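PDB 6K0P: alpha-1,3-glucanase from Paenibacillus glycanilyticus, which probably hydrolyses the alpha-1,3-glucosidic bonds of alpha-1,3-glucan, acting through a glycoside hydrolase family 87 catalytic domain. Local coordinates for residues P215-I221 and Y241-P247; R269-G275 and N300-F306. The protein carries 1 engineered substitution. The contacts are given in a common frame with arbitrary orientation. Where two conformers were deposited one is given. Numbering follows the deposited sequence.

Interaction 1 of 2, residues P215-I221 and Y241-P247; sequences PAGEWTI and YTKLVAP. With GLC (alpha-D-glucopyranose), chain D.
Strands 217-220 and 242-245 run parallel, Glu218 opposite Lys243; their axes approach to 4.5 Å and cross at -27°. Five backbone hydrogen bonds hold this register: Gly217 N to Tyr241 O, Lys243 N to Gly217 O, Trp219 N to Lys243 O and Ile221 N to Val245 O, each 2.9 Å, and Val245 N to Trp219 O, 2.8 Å. Glycine suits position 217 (phi 143°, psi -176°): a CB would jam against Ala216 O and crowd Trp219 NE1, which donates a hydrogen bond to Pro215 O (2.9 Å). Trp219 CB (chi1 m) lies 4.1 Å from Leu244 CD2 on their shared face; just past the strand, Ile221 CD1 is 3.8 Å from Leu244 CB. On the other face Glu218 (m, t) and extended Lys243 enter a glycan pocket whose glucose is also hydrogen-bonded to Gln140 O. Water 1 donates to Glu218 OE2 (2.7 Å) and accepts from Lys243 NZ (2.8 Å). Successive beta-helix coils thus offer GLC O1 a carboxylate acceptor, Glu218 OE2 (2.6 Å), and GLC O5 a weak ammonium donor, Lys243 NZ (3.4 Å).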
ATOM      1  N   PRO A 215     -25.150   1.001 -12.055  1.00 10.78           N
ATOM      2  CA  PRO A 215     -24.877   2.101 -12.984  1.00 11.62           C
ATOM      3  C   PRO A 215     -23.990   3.163 -12.357  1.00 10.68           C
ATOM      4  O   PRO A 215     -23.672   3.145 -11.164  1.00 10.94           O
ATOM      5  CB  PRO A 215     -26.265   2.691 -13.266  1.00 13.27           C
ATOM      6  CG  PRO A 215     -27.246   1.693 -12.772  1.00 17.40           C
ATOM      7  CD  PRO A 215     -26.571   0.908 -11.684  1.00 12.22           C
ATOM      8  N   ALA A 216     -23.605   4.125 -13.192  1.00 11.36           N
ATOM      9  CA  ALA A 216     -22.943   5.318 -12.683  1.00 12.38           C
ATOM     10  C   ALA A 216     -23.805   5.954 -11.603  1.00 10.87           C
ATOM     11  O   ALA A 216     -25.039   5.986 -11.705  1.00 12.82           O
ATOM     12  CB  ALA A 216     -22.737   6.311 -13.830  1.00 13.18           C
ATOM     13  N   GLY A 217     -23.154   6.447 -10.551  1.00 11.59           N
ATOM     14  CA  GLY A 217     -23.869   7.106  -9.481  1.00 11.49           C
ATOM     15  C   GLY A 217     -23.278   6.812  -8.125  1.00 12.28           C
ATOM     16  O   GLY A 217     -22.239   6.154  -8.033  1.00 12.99           O
ATOM     17  N   GLU A 218     -23.917   7.306  -7.071  1.00 11.57           N
ATOM     18  CA  GLU A 218     -23.544   6.987  -5.703  1.00 12.14           C
ATOM     19  C   GLU A 218     -24.632   6.113  -5.109  1.00 16.15           C
ATOM     20  O   GLU A 218     -25.809   6.493  -5.111  1.00 19.25           O
ATOM     21  CB  GLU A 218     -23.399   8.250  -4.861  1.00 13.09           C
ATOM     22  CG  GLU A 218     -22.299   9.197  -5.308  1.00 12.90           C
ATOM     23  CD  GLU A 218     -22.161  10.364  -4.349  1.00 17.57           C
ATOM     24  OE1 GLU A 218     -22.653  10.243  -3.206  1.00 21.23           O
ATOM     25  OE2 GLU A 218     -21.553  11.379  -4.726  1.00 22.87           O
ATOM     26  N   TRP A 219     -24.236   4.956  -4.589  1.00 12.27           N
ATOM     27  CA  TRP A 219     -25.170   3.932  -4.139  1.00 11.87           C
ATOM     28  C   TRP A 219     -24.801   3.560  -2.714  1.00 13.70           C
ATOM     29  O   TRP A 219     -23.667   3.142  -2.456  1.00 12.92           O
ATOM     30  CB  TRP A 219     -25.081   2.715  -5.061  1.00 12.85           C
ATOM     31  CG  TRP A 219     -25.269   3.108  -6.492  1.00 10.28           C
ATOM     32  CD1 TRP A 219     -24.297   3.288  -7.437  1.00 11.95           C
ATOM     33  CD2 TRP A 219     -26.513   3.423  -7.126  1.00 11.71           C
ATOM     34  NE1 TRP A 219     -24.868   3.677  -8.624  1.00 12.03           N
ATOM     35  CE2 TRP A 219     -26.226   3.760  -8.460  1.00 12.81           C
ATOM     36  CE3 TRP A 219     -27.842   3.438  -6.694  1.00 13.68           C
ATOM     37  CZ2 TRP A 219     -27.217   4.116  -9.369  1.00 15.15           C
ATOM     38  CZ3 TRP A 219     -28.832   3.791  -7.605  1.00 15.70           C
ATOM     39  CH2 TRP A 219     -28.512   4.122  -8.922  1.00 16.66           C
ATOM     40  N   THR A 220     -25.744   3.723  -1.790  1.00 13.77           N
ATOM     41  CA  THR A 220     -25.450   3.451  -0.391  1.00 12.82           C
ATOM     42  C   THR A 220     -25.169   1.969  -0.193  1.00 12.91           C
ATOM     43  O   THR A 220     -25.931   1.108  -0.653  1.00 14.61           O
ATOM     44  CB  THR A 220     -26.633   3.864   0.480  1.00 15.08           C
ATOM     45  OG1 THR A 220     -26.737   5.292   0.485  1.00 16.77           O
ATOM     46  CG2 THR A 220     -26.446   3.369   1.923  1.00 14.91           C
ATOM     47  N   ILE A 221     -24.065   1.669   0.476  1.00 11.32           N
ATOM     48  CA  ILE A 221     -23.837   0.352   1.051  1.00 12.70           C
ATOM     49  C   ILE A 221     -23.824   0.537   2.567  1.00 12.39           C
ATOM     50  O   ILE A 221     -22.850   1.024   3.155  1.00 13.22           O
ATOM     51  CB  ILE A 221     -22.576  -0.332   0.505  1.00 12.44           C
ATOM     52  CG1 ILE A 221     -21.354   0.590   0.525  1.00 13.11           C
ATOM     53  CG2 ILE A 221     -22.822  -0.808  -0.924  1.00 14.82           C
ATOM     54  CD1 ILE A 221     -20.050  -0.153   0.232  1.00 17.21           C
ATOM     55  N   TYR A 241     -17.073   6.119 -11.996  1.00 11.04           N
ATOM     56  CA  TYR A 241     -18.497   6.368 -12.209  1.00 10.08           C
ATOM     57  C   TYR A 241     -19.395   5.665 -11.205  1.00  9.46           C
ATOM     58  O   TYR A 241     -20.273   6.307 -10.627  1.00 11.40           O
ATOM     59  CB  TYR A 241     -18.894   5.957 -13.633  1.00 11.24           C
ATOM     60  CG  TYR A 241     -18.141   6.708 -14.693  1.00 12.48           C
ATOM     61  CD1 TYR A 241     -18.360   8.063 -14.891  1.00 15.57           C
ATOM     62  CD2 TYR A 241     -17.190   6.067 -15.476  1.00 11.67           C
ATOM     63  CE1 TYR A 241     -17.656   8.766 -15.869  1.00 15.24           C
ATOM     64  CE2 TYR A 241     -16.486   6.751 -16.445  1.00 13.42           C
ATOM     65  CZ  TYR A 241     -16.728   8.097 -16.634  1.00 14.15           C
ATOM     66  OH  TYR A 241     -16.021   8.776 -17.601  1.00 15.77           O
ATOM     67  N   THR A 242     -19.227   4.360 -11.002  1.00 10.30           N
ATOM     68  CA  THR A 242     -20.047   3.618 -10.046  1.00  9.83           C
ATOM     69  C   THR A 242     -19.359   3.704  -8.694  1.00  9.69           C
ATOM     70  O   THR A 242     -18.264   3.163  -8.520  1.00 10.67           O
ATOM     71  CB  THR A 242     -20.168   2.159 -10.470  1.00 10.32           C
ATOM     72  OG1 THR A 242     -20.858   2.083 -11.725  1.00 11.11           O
ATOM     73  CG2 THR A 242     -20.946   1.352  -9.417  1.00 11.88           C
ATOM     74  N   LYS A 243     -19.998   4.380  -7.740  1.00  8.96           N
ATOM     75  CA  LYS A 243     -19.439   4.594  -6.408  1.00  9.06           C
ATOM     76  C   LYS A 243     -20.361   3.961  -5.380  1.00 11.26           C
ATOM     77  O   LYS A 243     -21.503   4.406  -5.211  1.00 12.11           O
ATOM     78  CB  LYS A 243     -19.315   6.094  -6.121  1.00 11.62           C
ATOM     79  CG  LYS A 243     -18.425   6.824  -7.126  1.00 12.44           C
ATOM     80  CD  LYS A 243     -18.501   8.336  -6.922  1.00 17.60           C
ATOM     81  CE  LYS A 243     -17.668   9.083  -7.959  1.00 18.69           C
ATOM     82  NZ  LYS A 243     -17.629  10.540  -7.632  1.00 25.17           N
ATOM     83  N   LEU A 244     -19.859   2.948  -4.679  1.00 10.62           N
ATOM     84  CA  LEU A 244     -20.570   2.369  -3.549  1.00 11.52           C
ATOM     85  C   LEU A 244     -20.111   3.118  -2.305  1.00 12.84           C
ATOM     86  O   LEU A 244     -18.906   3.199  -2.035  1.00 14.62           O
ATOM     87  CB  LEU A 244     -20.248   0.881  -3.434  1.00 11.30           C
ATOM     88  CG  LEU A 244     -20.400   0.044  -4.707  1.00 12.99           C
ATOM     89  CD1 LEU A 244     -20.186  -1.442  -4.378  1.00 11.87           C
ATOM     90  CD2 LEU A 244     -21.752   0.267  -5.381  1.00 14.05           C
ATOM     91  N   VAL A 245     -21.053   3.700  -1.572  1.00 10.16           N
ATOM     92  CA  VAL A 245     -20.734   4.698  -0.557  1.00 10.64           C
ATOM     93  C   VAL A 245     -21.268   4.234   0.793  1.00 10.71           C
ATOM     94  O   VAL A 245     -22.485   4.093   0.971  1.00 12.05           O
ATOM     95  CB  VAL A 245     -21.296   6.081  -0.935  1.00 11.45           C
ATOM     96  CG1 VAL A 245     -20.931   7.112   0.118  1.00 11.06           C
ATOM     97  CG2 VAL A 245     -20.767   6.516  -2.303  1.00 12.11           C
ATOM     98  N   ALA A 246     -20.364   4.026   1.751  1.00 10.77           N
ATOM     99  CA  ALA A 246     -20.794   3.799   3.124  1.00 11.17           C
ATOM    100  C   ALA A 246     -21.419   5.086   3.663  1.00 11.53           C
ATOM    101  O   ALA A 246     -21.023   6.183   3.269  1.00 13.03           O
ATOM    102  CB  ALA A 246     -19.590   3.423   3.993  1.00 11.17           C
ATOM    103  N   PRO A 247     -22.414   4.986   4.568  1.00 12.03           N
ATOM    104  CA  PRO A 247     -23.077   6.205   5.059  1.00 13.07           C
ATOM    105  C   PRO A 247     -22.082   7.165   5.679  1.00 14.06           C
ATOM    106  O   PRO A 247     -21.474   6.852   6.704  1.00 12.92           O
ATOM    107  CB  PRO A 247     -24.068   5.672   6.103  1.00 13.81           C
ATOM    108  CG  PRO A 247     -24.334   4.259   5.664  1.00 17.37           C
ATOM    109  CD  PRO A 247     -23.014   3.765   5.132  1.00 15.80           C
TER
HETATM  110  C1  GLC D   1     -18.261  12.188  -3.972  1.00 23.91           C
HETATM  111  C2  GLC D   1     -17.808  12.552  -2.572  1.00 24.29           C
HETATM  112  C3  GLC D   1     -17.109  13.911  -2.428  1.00 21.51           C
HETATM  113  C4  GLC D   1     -16.163  14.079  -3.572  1.00 21.82           C
HETATM  114  C5  GLC D   1     -16.958  13.989  -4.840  1.00 21.95           C
HETATM  115  C6  GLC D   1     -16.127  14.299  -6.078  1.00 20.77           C
HETATM  116  O1  GLC D   1     -19.434  12.800  -4.234  1.00 21.72           O
HETATM  117  O2  GLC D   1     -18.902  12.425  -1.701  1.00 23.33           O
HETATM  118  O3  GLC D   1     -16.249  13.853  -1.323  1.00 19.87           O
HETATM  119  O4  GLC D   1     -15.574  15.344  -3.486  1.00 19.15           O
HETATM  120  O5  GLC D   1     -17.344  12.650  -4.935  1.00 23.97           O
HETATM  121  O6  GLC D   1     -15.009  13.463  -6.243  1.00 20.69           O
HETATM  122  O   HOH W   1     -20.219  11.606  -7.109  1.00 19.07           O
HETATM  123  O   HOH W   2     -24.253   6.282   1.750  1.00 18.15           O

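Interaction 2 of 2, residues R269-G275 and N300-F306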
ATOM      1  N   ARG A 269     -16.359  -6.245 -10.416  1.00 10.32           N
ATOM      2  CA  ARG A 269     -15.486  -5.450 -11.274  1.00  9.82           C
ATOM      3  C   ARG A 269     -16.054  -4.078 -11.609  1.00  9.65           C
ATOM      4  O   ARG A 269     -17.270  -3.863 -11.621  1.00 10.23           O
ATOM      5  CB  ARG A 269     -15.121  -6.183 -12.572  1.00 10.15           C
ATOM      6  CG  ARG A 269     -16.306  -6.430 -13.514  1.00 10.87           C
ATOM      7  CD  ARG A 269     -15.810  -7.143 -14.770  1.00 11.03           C
ATOM      8  NE  ARG A 269     -16.855  -7.698 -15.625  1.00 14.12           N
ATOM      9  CZ  ARG A 269     -17.314  -7.102 -16.717  1.00 14.07           C
ATOM     10  NH1 ARG A 269     -16.837  -5.916 -17.073  1.00 15.67           N
ATOM     11  NH2 ARG A 269     -18.248  -7.693 -17.462  1.00 15.76           N
ATOM     12  N   ASP A 270     -15.129  -3.152 -11.901  1.00 10.57           N
ATOM     13  CA  ASP A 270     -15.432  -1.896 -12.593  1.00  9.11           C
ATOM     14  C   ASP A 270     -16.260  -0.943 -11.727  1.00 10.42           C
ATOM     15  O   ASP A 270     -17.270  -0.396 -12.164  1.00 10.33           O
ATOM     16  CB  ASP A 270     -16.090  -2.138 -13.956  1.00 11.33           C
ATOM     17  CG  ASP A 270     -15.263  -3.038 -14.854  1.00 11.51           C
ATOM     18  OD1 ASP A 270     -14.024  -3.112 -14.684  1.00 12.19           O
ATOM     19  OD2 ASP A 270     -15.853  -3.665 -15.754  1.00 12.19           O
ATOM     20  N   LEU A 271     -15.810  -0.725 -10.497  1.00  9.92           N
ATOM     21  CA  LEU A 271     -16.550   0.140  -9.588  1.00  8.48           C
ATOM     22  C   LEU A 271     -15.606   0.621  -8.497  1.00  9.03           C
ATOM     23  O   LEU A 271     -14.493   0.116  -8.346  1.00 10.14           O
ATOM     24  CB  LEU A 271     -17.772  -0.591  -9.003  1.00 10.65           C
ATOM     25  CG  LEU A 271     -17.560  -1.942  -8.295  1.00  9.87           C
ATOM     26  CD1 LEU A 271     -17.000  -1.772  -6.883  1.00 11.24           C
ATOM     27  CD2 LEU A 271     -18.872  -2.740  -8.268  1.00 11.88           C
ATOM     28  N   SER A 272     -16.081   1.576  -7.713  1.00  8.39           N
ATOM     29  CA  SER A 272     -15.338   2.041  -6.555  1.00  9.35           C
ATOM     30  C   SER A 272     -16.174   1.883  -5.294  1.00  8.75           C
ATOM     31  O   SER A 272     -17.408   1.790  -5.342  1.00  9.84           O
ATOM     32  CB  SER A 272     -14.863   3.500  -6.700  1.00  9.73           C
ATOM     33  OG  SER A 272     -15.976   4.378  -6.826  1.00 10.42           O
ATOM     34  N   ALA A 273     -15.478   1.815  -4.158  1.00  8.92           N
ATOM     35  CA  ALA A 273     -16.122   1.706  -2.857  1.00 10.09           C
ATOM     36  C   ALA A 273     -15.464   2.695  -1.912  1.00  8.74           C
ATOM     37  O   ALA A 273     -14.234   2.690  -1.748  1.00 10.52           O
ATOM     38  CB  ALA A 273     -16.030   0.287  -2.296  1.00 13.49           C
ATOM     39  N   TRP A 274     -16.289   3.535  -1.305  1.00  9.63           N
ATOM     40  CA  TRP A 274     -15.866   4.662  -0.483  1.00  9.77           C
ATOM     41  C   TRP A 274     -16.360   4.397   0.934  1.00  9.87           C
ATOM     42  O   TRP A 274     -17.531   4.630   1.247  1.00 10.40           O
ATOM     43  CB  TRP A 274     -16.421   5.961  -1.076  1.00 11.56           C
ATOM     44  CG  TRP A 274     -15.778   6.217  -2.406  1.00  9.95           C
ATOM     45  CD1 TRP A 274     -16.231   5.813  -3.636  1.00  9.87           C
ATOM     46  CD2 TRP A 274     -14.527   6.864  -2.629  1.00  9.30           C
ATOM     47  NE1 TRP A 274     -15.337   6.189  -4.614  1.00 10.30           N
ATOM     48  CE2 TRP A 274     -14.282   6.838  -4.020  1.00  9.65           C
ATOM     49  CE3 TRP A 274     -13.587   7.467  -1.788  1.00  9.43           C
ATOM     50  CZ2 TRP A 274     -13.133   7.390  -4.587  1.00 10.87           C
ATOM     51  CZ3 TRP A 274     -12.442   8.018  -2.353  1.00 12.09           C
ATOM     52  CH2 TRP A 274     -12.231   7.980  -3.739  1.00 11.67           C
ATOM     53  N   GLY A 275     -15.475   3.881   1.780  1.00  8.67           N
ATOM     54  CA  GLY A 275     -15.840   3.528   3.131  1.00 10.43           C
ATOM     55  C   GLY A 275     -15.958   4.741   4.023  1.00  9.36           C
ATOM     56  O   GLY A 275     -15.700   5.881   3.636  1.00 10.69           O
ATOM     57  N   ASN A 300     -10.326  -4.230 -11.384  1.00 10.73           N
ATOM     58  CA  ASN A 300     -10.595  -2.825 -11.718  1.00 10.39           C
ATOM     59  C   ASN A 300     -11.564  -2.184 -10.724  1.00 10.84           C
ATOM     60  O   ASN A 300     -12.517  -1.494 -11.101  1.00 11.27           O
ATOM     61  CB  ASN A 300     -11.094  -2.684 -13.160  1.00  9.81           C
ATOM     62  CG  ASN A 300     -11.182  -1.230 -13.624  1.00 10.41           C
ATOM     63  OD1 ASN A 300     -10.353  -0.379 -13.249  1.00 11.91           O
ATOM     64  ND2 ASN A 300     -12.192  -0.936 -14.444  1.00 11.00           N
ATOM     65  N   ILE A 301     -11.342  -2.437  -9.438  1.00 10.05           N
ATOM     66  CA  ILE A 301     -12.064  -1.713  -8.402  1.00 10.43           C
ATOM     67  C   ILE A 301     -11.106  -0.787  -7.662  1.00 10.17           C
ATOM     68  O   ILE A 301      -9.891  -1.017  -7.597  1.00 11.41           O
ATOM     69  CB  ILE A 301     -12.912  -2.583  -7.449  1.00 11.81           C
ATOM     70  CG1 ILE A 301     -12.046  -3.326  -6.447  1.00 12.05           C
ATOM     71  CG2 ILE A 301     -13.816  -3.556  -8.242  1.00 12.75           C
ATOM     72  CD1 ILE A 301     -12.875  -3.901  -5.302  1.00 13.58           C
ATOM     73  N   TRP A 302     -11.670   0.297  -7.134  1.00  9.01           N
ATOM     74  CA  TRP A 302     -10.937   1.343  -6.428  1.00  9.65           C
ATOM     75  C   TRP A 302     -11.602   1.473  -5.065  1.00  8.59           C
ATOM     76  O   TRP A 302     -12.798   1.765  -4.983  1.00  9.48           O
ATOM     77  CB  TRP A 302     -11.049   2.629  -7.256  1.00  9.69           C
ATOM     78  CG  TRP A 302     -10.580   3.939  -6.658  1.00  9.30           C
ATOM     79  CD1 TRP A 302     -10.044   4.172  -5.417  1.00 10.53           C
ATOM     80  CD2 TRP A 302     -10.623   5.204  -7.322  1.00 11.14           C
ATOM     81  NE1 TRP A 302      -9.757   5.517  -5.274  1.00  9.29           N
ATOM     82  CE2 TRP A 302     -10.115   6.168  -6.429  1.00 10.90           C
ATOM     83  CE3 TRP A 302     -11.052   5.615  -8.590  1.00 13.64           C
ATOM     84  CZ2 TRP A 302     -10.024   7.519  -6.765  1.00 11.04           C
ATOM     85  CZ3 TRP A 302     -10.964   6.959  -8.920  1.00 13.70           C
ATOM     86  CH2 TRP A 302     -10.453   7.894  -8.011  1.00 12.24           C
ATOM     87  N   VAL A 303     -10.856   1.179  -3.998  1.00  9.29           N
ATOM     88  CA  VAL A 303     -11.405   1.100  -2.648  0.65  9.40           C
ATOM     89  C   VAL A 303     -10.602   2.016  -1.732  1.00  9.62           C
ATOM     90  O   VAL A 303      -9.366   2.022  -1.785  1.00  9.52           O
ATOM     91  CB  VAL A 303     -11.361  -0.359  -2.143  0.65 12.36           C
ATOM     92  CG1 VAL A 303     -11.893  -0.478  -0.740  0.65 10.88           C
ATOM     93  CG2 VAL A 303     -12.141  -1.261  -3.084  0.65 13.95           C
ATOM     94  N   GLU A 304     -11.307   2.775  -0.891  1.00  8.31           N
ATOM     95  CA  GLU A 304     -10.698   3.675   0.081  1.00  8.24           C
ATOM     96  C   GLU A 304     -11.456   3.646   1.396  1.00  9.35           C
ATOM     97  O   GLU A 304     -12.662   3.388   1.434  1.00  8.97           O
ATOM     98  CB  GLU A 304     -10.675   5.139  -0.387  1.00 10.32           C
ATOM     99  CG  GLU A 304      -9.990   5.314  -1.731  1.00  9.05           C
ATOM    100  CD  GLU A 304      -9.352   6.682  -1.930  1.00  8.84           C
ATOM    101  OE1 GLU A 304      -9.203   7.463  -0.952  1.00 10.03           O
ATOM    102  OE2 GLU A 304      -8.961   6.973  -3.083  1.00 10.21           O
ATOM    103  N   HIS A 305     -10.734   3.929   2.483  1.00  9.62           N
ATOM    104  CA  HIS A 305     -11.364   4.211   3.778  1.00 10.32           C
ATOM    105  C   HIS A 305     -12.102   3.000   4.335  1.00  9.54           C
ATOM    106  O   HIS A 305     -13.144   3.138   4.988  1.00 10.15           O
ATOM    107  CB  HIS A 305     -12.233   5.472   3.735  1.00  9.65           C
ATOM    108  CG  HIS A 305     -11.509   6.657   3.186  1.00  9.76           C
ATOM    109  ND1 HIS A 305     -12.102   7.572   2.342  1.00 10.62           N
ATOM    110  CD2 HIS A 305     -10.228   7.062   3.348  1.00 11.28           C
ATOM    111  CE1 HIS A 305     -11.211   8.492   2.006  1.00 11.27           C
ATOM    112  NE2 HIS A 305     -10.067   8.205   2.603  1.00 10.07           N
ATOM    113  N   PHE A 306     -11.551   1.819   4.064  1.00  9.20           N
ATOM    114  CA  PHE A 306     -11.828   0.592   4.793  1.00  8.35           C
ATOM    115  C   PHE A 306     -10.598   0.234   5.609  1.00 10.81           C
ATOM    116  O   PHE A 306      -9.537   0.855   5.481  1.00 10.35           O
ATOM    117  CB  PHE A 306     -12.204  -0.545   3.824  1.00 10.20           C
ATOM    118  CG  PHE A 306     -13.556  -0.356   3.194  1.00  9.68           C
ATOM    119  CD1 PHE A 306     -13.701   0.396   2.032  1.00 10.66           C
ATOM    120  CD2 PHE A 306     -14.691  -0.890   3.788  1.00 11.07           C
ATOM    121  CE1 PHE A 306     -14.952   0.589   1.461  1.00 11.82           C
ATOM    122  CE2 PHE A 306     -15.944  -0.700   3.222  1.00 10.53           C
ATOM    123  CZ  PHE A 306     -16.076   0.042   2.060  1.00 12.45           C
TER
HETATM  124  O   HOH W   3     -14.689   7.399   1.564  1.00 10.56           O
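Ala273, Val303 and Phe306 form the apolar centre: Ala273 CB lies 4.3 Å from Val303 CG2 and 3.9 Å from Phe306 CE1. Leu271 CD1 continues this face against Ile301 CG2 at 3.9 Å, and Phe287 covers it. Gly275 CA sits over the Phe306 ring, a CH-pi contact 3.9 Å from the centroid; any CB here would clash with His305 O. On the opposite face Trp274 CZ2 meets Trp302 CE2 at 3.7 Å, their planes at 58°. Each indole nitrogen donates a hydrogen bond within its own strand: Trp274 NE1 to Ser272 OG (2.9 Å) and Trp302 NE1 to Glu304 OE2 (2.7 Å). Between the strands, nearly parallel at 6°, hydrogen bonds run from Trp302 N to Leu271 O (3.1 Å), Ala273 N to Trp302 O (2.8 Å), Glu304 N to Ala273 O (3.1 Å) and Gly275 N to Glu304 O (2.9 Å). At one end Asn300 ND2 donates to Asp270 OD1 (2.9 Å), while Asp270 OD2 salt-bridges Arg269 NH1 (2.8 Å). At the other, water 3 links Gly275 O to His305 ND1, and His305 NE2 is hydrogen-bonded to Glu137. In-register parallel strands, following matching corners at Asp270 and Asn300, mark successive coils of a right-handed parallel beta-helix.

In the fold
From the N terminus, the chain first lays down 215-221, passes through strands 224-227 and 233-236, and returns at 241-247 to close interaction 1. It then continues through strands 256-259 and 267-269 to 269-275, and interaction 2 closes when 300-306 arrives after another turn. The two contacts are therefore in series, neither nested nor crossed. Strands 242-245 and 271-274 are themselves neighbours: Leu244 N lies 2.8 Å from Ser272 O and Leu244 O 2.7 Å from Trp274 N, probable hydrogen bonds that join both pairs into one continuous sheet. The centre of interaction 1 lies about 23 Å from the chain's centre and that of interaction 2 about 14 Å, and interaction 2 is the more buried.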